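Local coordinates for protein telomerase reverse transcriptase (Candida tropicalis MYA-3404, PDB 6ZD1) that probably extends chromosome ends as a reverse transcriptase, adding simple DNA repeats by copying a template within the telomerase RNA, at residues A[607-612]-A[658-663]; A[591-596]-A[614-619]; A[548-553]-A[557-562]; A[304-307]-A[311-314]; A[88-93]-A[169-174]. All coordinates share one frame; numbering follows the deposited sequence.

Contact 1 (A[607-612]-A[658-663])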
# COMPACT_ATOMS: atom_id res chain seq x y z
N ASN A 607 -6.43 4.59 4.13
CA ASN A 607 -7.61 4.05 3.47
C ASN A 607 -8.47 3.29 4.47
O ASN A 607 -8.00 2.84 5.52
CB ASN A 607 -7.23 3.10 2.32
CG ASN A 607 -6.15 3.66 1.42
OD1 ASN A 607 -6.43 4.41 0.49
ND2 ASN A 607 -4.91 3.28 1.69
N SER A 608 -9.74 3.15 4.12
CA SER A 608 -10.66 2.31 4.88
C SER A 608 -10.47 0.85 4.49
O SER A 608 -9.87 0.52 3.47
CB SER A 608 -12.10 2.74 4.65
OG SER A 608 -12.49 2.51 3.31
N LEU A 609 -10.99 -0.04 5.34
CA LEU A 609 -10.91 -1.47 5.06
C LEU A 609 -11.68 -1.83 3.79
O LEU A 609 -11.23 -2.68 3.01
CB LEU A 609 -11.43 -2.28 6.24
CG LEU A 609 -10.39 -2.70 7.27
CD1 LEU A 609 -10.96 -3.76 8.20
CD2 LEU A 609 -9.13 -3.20 6.58
N GLU A 610 -12.83 -1.19 3.56
CA GLU A 610 -13.58 -1.46 2.34
C GLU A 610 -12.78 -1.07 1.11
O GLU A 610 -12.88 -1.73 0.07
CB GLU A 610 -14.92 -0.71 2.35
CG GLU A 610 -15.82 -1.01 3.54
CD GLU A 610 -15.62 -0.03 4.68
OE1 GLU A 610 -16.12 -0.31 5.80
OE2 GLU A 610 -14.98 1.02 4.47
N THR A 611 -11.98 -0.01 1.22
CA THR A 611 -11.10 0.38 0.12
C THR A 611 -9.94 -0.60 -0.03
O THR A 611 -9.59 -0.99 -1.15
CB THR A 611 -10.59 1.80 0.33
OG1 THR A 611 -11.68 2.72 0.20
CG2 THR A 611 -9.51 2.14 -0.70
N ILE A 612 -9.34 -1.01 1.09
CA ILE A 612 -8.28 -2.02 1.03
C ILE A 612 -8.83 -3.30 0.41
O ILE A 612 -8.21 -3.89 -0.48
CB ILE A 612 -7.70 -2.28 2.42
CG1 ILE A 612 -6.89 -1.08 2.90
CG2 ILE A 612 -6.82 -3.53 2.40
CD1 ILE A 612 -6.34 -1.26 4.30
N GLU A 658 0.56 -11.24 4.22
CA GLU A 658 1.87 -10.85 4.74
C GLU A 658 2.17 -9.39 4.44
O GLU A 658 2.60 -8.64 5.33
CB GLU A 658 2.94 -11.76 4.13
CG GLU A 658 4.17 -12.00 5.00
CD GLU A 658 5.27 -10.97 4.79
OE1 GLU A 658 6.29 -11.02 5.51
OE2 GLU A 658 5.11 -10.11 3.90
N LYS A 659 1.92 -8.95 3.20
CA LYS A 659 2.22 -7.56 2.87
C LYS A 659 1.27 -6.60 3.57
O LYS A 659 1.67 -5.49 3.93
CB LYS A 659 2.16 -7.36 1.35
CG LYS A 659 2.78 -6.06 0.88
CD LYS A 659 3.03 -6.06 -0.62
CE LYS A 659 3.69 -4.76 -1.06
NZ LYS A 659 4.09 -4.78 -2.49
N PHE A 660 0.02 -7.02 3.82
CA PHE A 660 -0.91 -6.18 4.57
C PHE A 660 -0.45 -6.00 6.01
O PHE A 660 -0.53 -4.89 6.56
CB PHE A 660 -2.32 -6.77 4.54
CG PHE A 660 -3.30 -6.03 5.41
CD1 PHE A 660 -3.55 -6.45 6.71
CD2 PHE A 660 -3.97 -4.92 4.94
CE1 PHE A 660 -4.45 -5.77 7.52
CE2 PHE A 660 -4.87 -4.23 5.73
CZ PHE A 660 -5.11 -4.66 7.03
N ALA A 661 0.02 -7.08 6.65
CA ALA A 661 0.55 -6.96 8.00
C ALA A 661 1.86 -6.18 8.02
O ALA A 661 2.12 -5.43 8.96
CB ALA A 661 0.73 -8.35 8.61
N ARG A 662 2.68 -6.36 6.99
CA ARG A 662 3.93 -5.61 6.89
C ARG A 662 3.67 -4.11 6.83
O ARG A 662 4.28 -3.33 7.57
CB ARG A 662 4.72 -6.07 5.65
CG ARG A 662 6.11 -6.61 5.92
CD ARG A 662 6.67 -7.27 4.67
NE ARG A 662 6.62 -6.37 3.52
CZ ARG A 662 6.51 -6.77 2.25
NH1 ARG A 662 6.42 -8.06 1.96
NH2 ARG A 662 6.47 -5.87 1.27
N VAL A 663 2.74 -3.69 5.96
CA VAL A 663 2.51 -2.27 5.75
C VAL A 663 1.94 -1.63 7.02
O VAL A 663 2.49 -0.64 7.52
CB VAL A 663 1.58 -2.05 4.54
CG1 VAL A 663 1.09 -0.62 4.49
CG2 VAL A 663 2.31 -2.41 3.26

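Contact 2 (A[591-596]-A[614-619])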
# COMPACT_ATOMS: atom_id res chain seq x y z
N GLN A 591 3.74 -13.06 -10.79
CA GLN A 591 4.48 -11.82 -11.04
C GLN A 591 3.54 -10.64 -11.22
O GLN A 591 3.76 -9.57 -10.63
CB GLN A 591 5.36 -11.98 -12.28
CG GLN A 591 6.62 -12.75 -12.02
CD GLN A 591 7.44 -12.12 -10.91
OE1 GLN A 591 7.91 -10.98 -11.05
NE2 GLN A 591 7.59 -12.83 -9.81
N PHE A 592 2.47 -10.82 -12.00
CA PHE A 592 1.52 -9.73 -12.22
C PHE A 592 0.88 -9.28 -10.91
O PHE A 592 0.73 -8.08 -10.67
CB PHE A 592 0.45 -10.16 -13.22
CG PHE A 592 -0.71 -9.21 -13.33
CD1 PHE A 592 -0.63 -8.09 -14.14
CD2 PHE A 592 -1.88 -9.44 -12.63
CE1 PHE A 592 -1.69 -7.21 -14.24
CE2 PHE A 592 -2.95 -8.56 -12.72
CZ PHE A 592 -2.85 -7.44 -13.53
N TYR A 593 0.50 -10.23 -10.06
CA TYR A 593 -0.19 -9.89 -8.82
C TYR A 593 0.70 -9.07 -7.90
O TYR A 593 0.29 -8.01 -7.41
CB TYR A 593 -0.66 -11.17 -8.12
CG TYR A 593 -1.57 -10.92 -6.94
CD1 TYR A 593 -2.94 -10.83 -7.11
CD2 TYR A 593 -1.05 -10.80 -5.65
CE1 TYR A 593 -3.78 -10.61 -6.04
CE2 TYR A 593 -1.89 -10.57 -4.57
CZ TYR A 593 -3.25 -10.48 -4.77
OH TYR A 593 -4.10 -10.26 -3.71
N CYS A 594 1.93 -9.54 -7.66
CA CYS A 594 2.84 -8.79 -6.80
C CYS A 594 3.22 -7.45 -7.41
O CYS A 594 3.46 -6.49 -6.68
CB CYS A 594 4.10 -9.61 -6.51
SG CYS A 594 3.78 -11.13 -5.61
N SER A 595 3.28 -7.37 -8.74
CA SER A 595 3.66 -6.11 -9.37
C SER A 595 2.60 -5.04 -9.16
O SER A 595 2.93 -3.85 -9.10
CB SER A 595 3.91 -6.32 -10.86
OG SER A 595 4.26 -5.10 -11.50
N ASN A 596 1.33 -5.43 -9.03
CA ASN A 596 0.26 -4.46 -8.85
C ASN A 596 -0.20 -4.33 -7.41
O ASN A 596 -1.01 -3.46 -7.11
CB ASN A 596 -0.94 -4.84 -9.74
CG ASN A 596 -0.62 -4.74 -11.21
OD1 ASN A 596 -0.74 -3.67 -11.82
ND2 ASN A 596 -0.20 -5.85 -11.80
N GLU A 614 -11.53 -3.82 -1.56
CA GLU A 614 -11.89 -3.70 -2.98
C GLU A 614 -10.65 -3.62 -3.87
O GLU A 614 -10.68 -4.09 -5.01
CB GLU A 614 -12.79 -2.49 -3.19
CG GLU A 614 -14.20 -2.68 -2.64
CD GLU A 614 -15.05 -1.43 -2.71
OE1 GLU A 614 -14.65 -0.48 -3.42
OE2 GLU A 614 -16.10 -1.38 -2.04
N ASN A 615 -9.56 -3.05 -3.36
CA ASN A 615 -8.32 -3.02 -4.14
C ASN A 615 -7.76 -4.43 -4.30
O ASN A 615 -7.34 -4.82 -5.40
CB ASN A 615 -7.30 -2.11 -3.48
CG ASN A 615 -7.72 -0.66 -3.52
OD1 ASN A 615 -8.15 -0.15 -4.56
ND2 ASN A 615 -7.63 0.01 -2.38
N VAL A 616 -7.71 -5.19 -3.21
CA VAL A 616 -7.34 -6.59 -3.30
C VAL A 616 -8.29 -7.32 -4.24
O VAL A 616 -7.85 -8.10 -5.10
CB VAL A 616 -7.32 -7.21 -1.90
CG1 VAL A 616 -7.13 -8.72 -1.98
CG2 VAL A 616 -6.21 -6.57 -1.06
N ASP A 617 -9.59 -7.04 -4.14
CA ASP A 617 -10.56 -7.67 -5.04
C ASP A 617 -10.30 -7.27 -6.49
O ASP A 617 -10.43 -8.10 -7.40
CB ASP A 617 -11.98 -7.29 -4.62
CG ASP A 617 -12.37 -7.88 -3.28
OD1 ASP A 617 -11.57 -8.64 -2.70
OD2 ASP A 617 -13.49 -7.57 -2.80
N ALA A 618 -9.91 -6.02 -6.72
CA ALA A 618 -9.66 -5.58 -8.09
C ALA A 618 -8.45 -6.30 -8.69
O ALA A 618 -8.50 -6.72 -9.85
CB ALA A 618 -9.45 -4.06 -8.12
N ILE A 619 -7.37 -6.45 -7.92
CA ILE A 619 -6.22 -7.20 -8.42
C ILE A 619 -6.60 -8.66 -8.63
O ILE A 619 -6.22 -9.28 -9.63
CB ILE A 619 -5.01 -7.08 -7.48
CG1 ILE A 619 -4.74 -5.62 -7.14
CG2 ILE A 619 -3.78 -7.67 -8.15
CD1 ILE A 619 -4.35 -4.79 -8.33

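Contact 3 (A[548-553]-A[557-562])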
# COMPACT_ATOMS: atom_id res chain seq x y z
N SER A 548 -20.59 18.43 -22.75
CA SER A 548 -20.14 17.05 -22.81
C SER A 548 -21.02 16.18 -21.92
O SER A 548 -21.73 16.67 -21.04
CB SER A 548 -18.67 16.95 -22.38
OG SER A 548 -18.19 15.62 -22.52
N ASN A 549 -20.97 14.87 -22.16
CA ASN A 549 -21.79 13.94 -21.40
C ASN A 549 -20.99 12.86 -20.68
O ASN A 549 -21.59 12.04 -19.98
CB ASN A 549 -22.83 13.28 -22.31
CG ASN A 549 -24.04 14.15 -22.52
OD1 ASN A 549 -25.03 14.03 -21.81
ND2 ASN A 549 -23.97 15.04 -23.50
N LYS A 550 -19.67 12.84 -20.82
CA LYS A 550 -18.81 11.92 -20.09
C LYS A 550 -18.00 12.68 -19.06
O LYS A 550 -17.36 13.69 -19.39
CB LYS A 550 -17.88 11.16 -21.05
CG LYS A 550 -18.45 9.87 -21.60
CD LYS A 550 -19.55 10.12 -22.63
CE LYS A 550 -19.01 10.85 -23.85
NZ LYS A 550 -20.06 11.00 -24.91
N MSE A 551 -18.02 12.21 -17.82
CA MSE A 551 -17.16 12.75 -16.78
C MSE A 551 -16.40 11.62 -16.09
O MSE A 551 -16.95 10.55 -15.86
CB MSE A 551 -17.97 13.54 -15.75
CG MSE A 551 -17.14 14.02 -14.56
SE MSE A 551 -18.16 14.96 -13.19
CE MSE A 551 -18.69 16.53 -14.22
N THR A 552 -15.13 11.87 -15.78
CA THR A 552 -14.30 10.90 -15.07
C THR A 552 -14.25 11.28 -13.59
O THR A 552 -13.63 12.28 -13.22
CB THR A 552 -12.90 10.83 -15.66
OG1 THR A 552 -12.97 10.36 -17.01
CG2 THR A 552 -12.04 9.86 -14.85
N PHE A 553 -14.93 10.50 -12.76
CA PHE A 553 -14.76 10.56 -11.32
C PHE A 553 -13.70 9.53 -10.95
O PHE A 553 -13.05 8.95 -11.82
CB PHE A 553 -16.10 10.35 -10.62
CG PHE A 553 -16.12 10.83 -9.20
CD1 PHE A 553 -15.56 12.05 -8.86
CD2 PHE A 553 -16.70 10.06 -8.21
CE1 PHE A 553 -15.58 12.49 -7.55
CE2 PHE A 553 -16.72 10.50 -6.90
CZ PHE A 553 -16.16 11.72 -6.57
N ASP A 557 -15.87 6.12 -15.23
CA ASP A 557 -16.40 6.91 -16.34
C ASP A 557 -17.91 6.99 -16.17
O ASP A 557 -18.59 5.96 -16.19
CB ASP A 557 -16.04 6.29 -17.69
CG ASP A 557 -14.76 6.85 -18.26
OD1 ASP A 557 -14.15 7.72 -17.61
OD2 ASP A 557 -14.38 6.42 -19.38
N ILE A 558 -18.43 8.20 -15.99
CA ILE A 558 -19.84 8.41 -15.70
C ILE A 558 -20.46 9.20 -16.85
O ILE A 558 -20.03 10.32 -17.14
CB ILE A 558 -20.05 9.13 -14.36
CG1 ILE A 558 -19.39 8.33 -13.23
CG2 ILE A 558 -21.53 9.32 -14.10
CD1 ILE A 558 -19.42 9.05 -11.90
N ASN A 559 -21.48 8.62 -17.48
CA ASN A 559 -22.22 9.29 -18.54
C ASN A 559 -23.31 10.15 -17.92
O ASN A 559 -24.19 9.64 -17.22
CB ASN A 559 -22.81 8.28 -19.53
CG ASN A 559 -23.35 8.94 -20.79
OD1 ASN A 559 -24.13 9.89 -20.73
ND2 ASN A 559 -22.93 8.43 -21.94
N CYS A 560 -23.26 11.46 -18.18
CA CYS A 560 -24.22 12.40 -17.60
C CYS A 560 -25.63 12.19 -18.12
O CYS A 560 -26.59 12.58 -17.44
CB CYS A 560 -23.77 13.83 -17.90
SG CYS A 560 -24.77 15.12 -17.14
N LEU A 561 -25.79 11.59 -19.29
CA LEU A 561 -27.08 11.47 -19.95
C LEU A 561 -27.84 10.22 -19.52
O LEU A 561 -29.06 10.27 -19.36
CB LEU A 561 -26.89 11.46 -21.47
CG LEU A 561 -28.10 11.90 -22.28
CD1 LEU A 561 -28.49 13.32 -21.89
CD2 LEU A 561 -27.78 11.82 -23.76
N THR A 562 -27.14 9.10 -19.36
CA THR A 562 -27.77 7.84 -19.00
C THR A 562 -27.34 7.31 -17.63
O THR A 562 -27.87 6.28 -17.20
CB THR A 562 -27.47 6.77 -20.06
OG1 THR A 562 -26.06 6.55 -20.12
CG2 THR A 562 -27.96 7.23 -21.42

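Contact 4 (A[304-307]-A[311-314])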
# COMPACT_ATOMS: atom_id res chain seq x y z
N SER A 304 -23.82 10.69 2.83
CA SER A 304 -23.14 11.22 1.65
C SER A 304 -21.65 10.89 1.66
O SER A 304 -21.03 10.84 0.60
CB SER A 304 -23.35 12.73 1.55
OG SER A 304 -24.73 13.05 1.51
N SER A 305 -21.07 10.65 2.84
CA SER A 305 -19.66 10.28 2.93
C SER A 305 -19.51 8.79 2.62
O SER A 305 -20.01 7.94 3.37
CB SER A 305 -19.12 10.61 4.32
OG SER A 305 -19.14 12.01 4.56
N VAL A 306 -18.82 8.48 1.53
CA VAL A 306 -18.73 7.13 0.99
C VAL A 306 -17.32 6.60 1.22
O VAL A 306 -16.34 7.34 1.11
CB VAL A 306 -19.11 7.12 -0.50
CG1 VAL A 306 -18.47 5.95 -1.21
CG2 VAL A 306 -20.62 7.06 -0.66
N ASN A 307 -17.23 5.30 1.54
CA ASN A 307 -15.97 4.72 2.00
C ASN A 307 -15.14 4.08 0.89
O ASN A 307 -13.98 3.76 1.14
CB ASN A 307 -16.25 3.69 3.09
CG ASN A 307 -16.87 4.30 4.33
OD1 ASN A 307 -16.63 5.47 4.65
ND2 ASN A 307 -17.69 3.53 5.03
N GLU A 311 -18.64 1.78 -3.85
CA GLU A 311 -19.81 2.36 -3.20
C GLU A 311 -20.26 3.63 -3.92
O GLU A 311 -21.47 3.91 -3.99
CB GLU A 311 -19.53 2.65 -1.73
CG GLU A 311 -20.74 2.40 -0.82
CD GLU A 311 -20.62 3.07 0.54
OE1 GLU A 311 -21.43 3.98 0.82
OE2 GLU A 311 -19.74 2.68 1.33
N VAL A 312 -19.32 4.39 -4.48
CA VAL A 312 -19.68 5.54 -5.31
C VAL A 312 -20.50 5.08 -6.51
O VAL A 312 -21.55 5.65 -6.82
CB VAL A 312 -18.42 6.31 -5.75
CG1 VAL A 312 -18.73 7.27 -6.88
CG2 VAL A 312 -17.80 7.04 -4.56
N ALA A 313 -20.05 4.02 -7.17
CA ALA A 313 -20.76 3.51 -8.34
C ALA A 313 -22.15 3.00 -7.97
O ALA A 313 -23.13 3.30 -8.66
CB ALA A 313 -19.94 2.40 -9.00
N ASP A 314 -22.25 2.25 -6.88
CA ASP A 314 -23.53 1.68 -6.47
C ASP A 314 -24.51 2.76 -6.05
O ASP A 314 -25.71 2.67 -6.33
CB ASP A 314 -23.32 0.67 -5.35
CG ASP A 314 -22.97 -0.71 -5.87
OD1 ASP A 314 -23.90 -1.51 -6.11
OD2 ASP A 314 -21.76 -0.98 -6.05

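Contact 5 (A[88-93]-A[169-174])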
# COMPACT_ATOMS: atom_id res chain seq x y z
N ILE A 88 25.98 -6.95 -15.15
CA ILE A 88 27.42 -6.77 -15.30
C ILE A 88 28.13 -7.09 -13.99
O ILE A 88 29.19 -7.74 -13.99
CB ILE A 88 27.72 -5.34 -15.78
CG1 ILE A 88 27.44 -5.22 -17.29
CG2 ILE A 88 29.16 -4.95 -15.47
CD1 ILE A 88 27.65 -3.83 -17.84
N ILE A 89 27.56 -6.67 -12.86
CA ILE A 89 28.13 -7.04 -11.56
C ILE A 89 28.05 -8.55 -11.37
O ILE A 89 29.02 -9.19 -10.96
CB ILE A 89 27.41 -6.29 -10.42
CG1 ILE A 89 27.43 -4.78 -10.67
CG2 ILE A 89 28.08 -6.59 -9.09
CD1 ILE A 89 28.71 -4.11 -10.27
N MSE A 90 26.89 -9.13 -11.66
CA MSE A 90 26.68 -10.57 -11.48
C MSE A 90 27.63 -11.39 -12.34
O MSE A 90 28.14 -12.42 -11.89
CB MSE A 90 25.23 -10.95 -11.79
CG MSE A 90 24.22 -10.39 -10.81
SE MSE A 90 24.62 -10.89 -8.96
CE MSE A 90 24.56 -12.82 -9.17
N GLY A 91 27.88 -10.93 -13.56
CA GLY A 91 28.84 -11.61 -14.41
C GLY A 91 30.24 -11.60 -13.82
O GLY A 91 30.91 -12.63 -13.76
N LYS A 92 30.68 -10.43 -13.35
CA LYS A 92 31.98 -10.33 -12.69
C LYS A 92 32.02 -11.16 -11.41
O LYS A 92 33.03 -11.79 -11.10
CB LYS A 92 32.31 -8.87 -12.40
CG LYS A 92 32.74 -8.07 -13.62
CD LYS A 92 32.86 -6.59 -13.29
CE LYS A 92 34.17 -5.99 -13.78
NZ LYS A 92 35.36 -6.50 -13.03
N LEU A 93 30.92 -11.17 -10.65
CA LEU A 93 30.91 -11.84 -9.36
C LEU A 93 30.87 -13.35 -9.51
O LEU A 93 31.53 -14.08 -8.76
CB LEU A 93 29.72 -11.36 -8.53
CG LEU A 93 29.96 -10.25 -7.51
CD1 LEU A 93 30.80 -10.78 -6.36
CD2 LEU A 93 30.65 -9.05 -8.15
N ILE A 169 18.89 -12.83 -2.51
CA ILE A 169 18.61 -11.95 -1.38
C ILE A 169 19.86 -11.24 -0.86
O ILE A 169 19.76 -10.14 -0.31
CB ILE A 169 17.90 -12.70 -0.24
CG1 ILE A 169 18.91 -13.51 0.58
CG2 ILE A 169 16.78 -13.58 -0.79
CD1 ILE A 169 18.35 -14.08 1.87
N SER A 170 21.04 -11.85 -1.02
CA SER A 170 22.27 -11.24 -0.54
C SER A 170 23.02 -10.51 -1.65
O SER A 170 23.42 -9.35 -1.48
CB SER A 170 23.20 -12.28 0.10
OG SER A 170 22.58 -12.90 1.22
N LEU A 171 23.22 -11.16 -2.80
CA LEU A 171 23.96 -10.51 -3.88
C LEU A 171 23.11 -9.49 -4.62
O LEU A 171 23.43 -8.30 -4.64
CB LEU A 171 24.51 -11.56 -4.84
CG LEU A 171 25.68 -12.38 -4.31
CD1 LEU A 171 26.19 -13.33 -5.36
CD2 LEU A 171 26.77 -11.43 -3.88
N VAL A 172 22.00 -9.94 -5.22
CA VAL A 172 21.21 -9.05 -6.08
C VAL A 172 20.65 -7.89 -5.27
O VAL A 172 20.75 -6.73 -5.69
CB VAL A 172 20.10 -9.84 -6.79
CG1 VAL A 172 19.21 -8.90 -7.59
CG2 VAL A 172 20.70 -10.91 -7.69
N LYS A 173 20.11 -8.17 -4.08
CA LYS A 173 19.46 -7.12 -3.31
C LYS A 173 20.46 -6.08 -2.82
O LYS A 173 20.20 -4.88 -2.88
CB LYS A 173 18.69 -7.73 -2.14
CG LYS A 173 18.02 -6.71 -1.23
CD LYS A 173 17.43 -7.38 -0.00
CE LYS A 173 16.08 -7.99 -0.30
NZ LYS A 173 15.07 -6.93 -0.52
N ASN A 174 21.63 -6.53 -2.34
CA ASN A 174 22.62 -5.57 -1.85
C ASN A 174 23.17 -4.71 -2.98
O ASN A 174 23.48 -3.53 -2.76
CB ASN A 174 23.75 -6.28 -1.13
CG ASN A 174 23.30 -6.88 0.19
OD1 ASN A 174 22.25 -6.53 0.71
ND2 ASN A 174 24.11 -7.78 0.73

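Contact 1 (A[607-612]-A[658-663])
The ring of Phe660 meets Ile612 at its rim: Ile612 CD1 lies close to the ring plane, 3.6 Å from Phe660 CE2, and Ile612 CG2 stands 3.9 Å from that same carbon. Leu609 CD2 comes to the far end of the ring at an oblique angle, 4.3 Å from Phe660 CZ. The ring reaches this far because Phe660 CG is anti to the backbone N (chi1 174°), which sends it out from helix 642-664 toward the first turn of helix 609-637; the Ile612 and Phe660 side chains cross at about a right angle. The other flat group, the Arg662 guanidinium, has Lys659 CG packed over one face. Its NH1 forms a salt bridge of 3.1 Å with Glu658 OE2, which receives it on its syn lone pair and lies 26° out of the guanidinium plane. At the start of helix 609-637, Ser608 is the N-cap, its OG taking a weak bond from Thr611 N. Val670, from helix 670-684, packs on Phe660 as well. The two helices thus meet here through hydrocarbon alone, while charged and capping groups are satisfied within their own segments or by other parts of the chain.

Contact 2 (A[591-596]-A[614-619])
Ile619 drives its two branches into the last turn of helix 582-596, and this is the tight part of the contact. Its CG2, anti to the backbone N, presses on the Tyr593 ring at an oblique angle, 3.4 Å from Tyr593 CD1 and 3.6 Å from Tyr593 CE1. The longer branch turns the other way, setting Ile619 CD1 3.7 Å from Asn596 CB. At the end of the ring a single methyl, Val616 CG1, touches Tyr593 OH at 3.8 Å, and the phenol bonds to Thr656 of helix 642-664. The loose side is at Phe592, which is partly exposed and stays at the margin. Its ring nevertheless carries Asn596 ND2 over one face, offset toward the rim. That amide is held by a bond of 2.7 Å from Asn596 ND2 to Phe592 O, a carbonyl that also accepts from Asn596 N on the opposite face of its plane. The polar end of Asn596 is therefore turned back on its own helix, leaving CB for the isoleucine. With the axes of the two short segments 10.8 Å apart at closest and at 149°, this is an antiparallel helix pair in the largely helical C-terminal extension of telomerase reverse transcriptases, their thumb domain.

Contact 3 (A[548-553]-A[557-562])
A tight antiparallel beta hairpin, strand 550-553 returning as strand 556-559, carries this contact. Met551, a selenomethionine, and Ile558 are its hydrogen-bonded pair: Met551 N gives to Ile558 O and Ile558 N to Met551 O, each at 2.8 Å, the second nearly in line with the carbonyl. Non-hydrogen-bonded pairs flank it, Lys550 with Asn559 and Thr552 with Asp557. On the face of those four residues, Thr552 OG1 donates to Asp557 OD1 (3.0 Å), meeting the oxygen almost end-on. Lys550 and Asn559 lie side by side and point the same way, with Lys550 CD 3.8 Å from Asn559 ND2. Asn559 CG stands anti to its own N (chi1 -169°), bringing OD1 round to accept from Leu561 N at 2.8 Å within the amide's carbonyl plane; this Asx turn bends the chain as it leaves the strand. Next to it, Cys560 N bonds to Asn549 O, though the modelled length is doubtfully short, and Leu561 CB lies against Asn549 OD1, 3.2 Å away. On the face of Met551 and Ile558, Ile558 CD1 reaches Phe553 CB at 3.8 Å. Strand 565-567 adds a third strand beside 556-559. Met551 and Ile558, with Phe553 beside them, lie against the four-stranded sheet, Met551 meeting strands 334-339 and 539-541 while Phe553 and Ile558 rest on Ile505, and helix 309-326 receives Phe553 at Val312 and Ile558 at Ile316.

Contact 4 (A[304-307]-A[311-314])
Val306 meets Glu311 and Val312 across the turn that leads into helix 309-326, and the residues before it tie the incoming loop to other parts of the domain. Ser304 OG is bonded to Trp489 NE1, and Ser305 OG to the Arg499 NE of strand 495-500. Both of their side chains start out away from the helix. Val306 is the reverse, with its two methyls directed at the helix. CG1, placed anti to the backbone N by a chi1 of 155°, fits between two residues of the helix, 3.5 Å from Glu311 CB and 3.6 Å from Val312 CG2. The two valines cross at about a right angle. CG2 of Val306 instead lies 3.5 Å from Glu311 OE1, so the carboxylate end passes obliquely across the valine. This is a loop folding back onto the first turn of the helix it precedes, within the reverse transcriptase domain: backbone bonds between Val306 and Arg499 pin the loop to strand 495-500, and Leu498 of that strand touches both valines. Asn307 follows, where the chain turns toward the helix. Its N faces Glu311 OE2 at 3.6 Å and its CB lies 4.0 Å from the same oxygen; the negative carboxylate may be eased by that nearby N-H dipole. Asn307 O is hydrogen-bonded to Thr611 OG1 and Ser608 OG of segment 607-612.

Contact 5 (A[88-93]-A[169-174])
Successive bends of the same sense in Met90, a selenomethionine, with chi2 at -55° and chi3 at -59°, curl its chain so that the selenium and terminal methyl end up beside helix 158-179. Although the side chain does not start out toward that helix, its SE reaches Val172 CG2 at 4.1 Å and Leu171 CB at 4.2 Å. The methyl carries the contact a little further, Met90 CE lying 4.2 Å from Leu171 CD1. Leu171 points across at the partner helix and is crossed obliquely by the Met90 chain, whereas Val172 stands at about a right angle to it and presents CG2, the branch beside its backbone N. This is apolar helix-to-helix packing inside the telomerase RNA-binding domain, where the C-terminal end of helix 79-93 meets the middle of helix 158-179 in a buried core; the nearest CA atoms, those of Met90 and Val172, are 7.8 Å apart. Segment 169-174 includes a wider pi-type turn at 169-172, and both Leu171 and Val172 lie on it. Trp99 packs on Met90 as well, while Ile112, Phe115 and Leu116 of helix 104-117 pack on Val172. Around Leu171, Ile4 and Leu94 from loops and Trp166 of its own helix touch the side chain.

Contacts 1, 2 and 5 are buried and essentially hydrocarbon, joining helices; contacts 3 and 4 are only partly buried and mix apolar with polar groups. Contacts 1 and 2 share helix 609-637 near the centre of the chain, binding it to helix 642-664 and helix 582-596 in turn. Contact 3, farther out, is the one whose segments are held by backbone bonds. It touches contact 4 through Phe553 and Val312, both within the polymerase part. Contact 4 in turn reaches contact 1, where Asn307 O meets the hydroxyls of Ser608, the N-cap, and Thr611 at the start of helix 609-637. Contact 5 stands apart in the RNA-binding domain, its centre about 51 Å from that of contact 3.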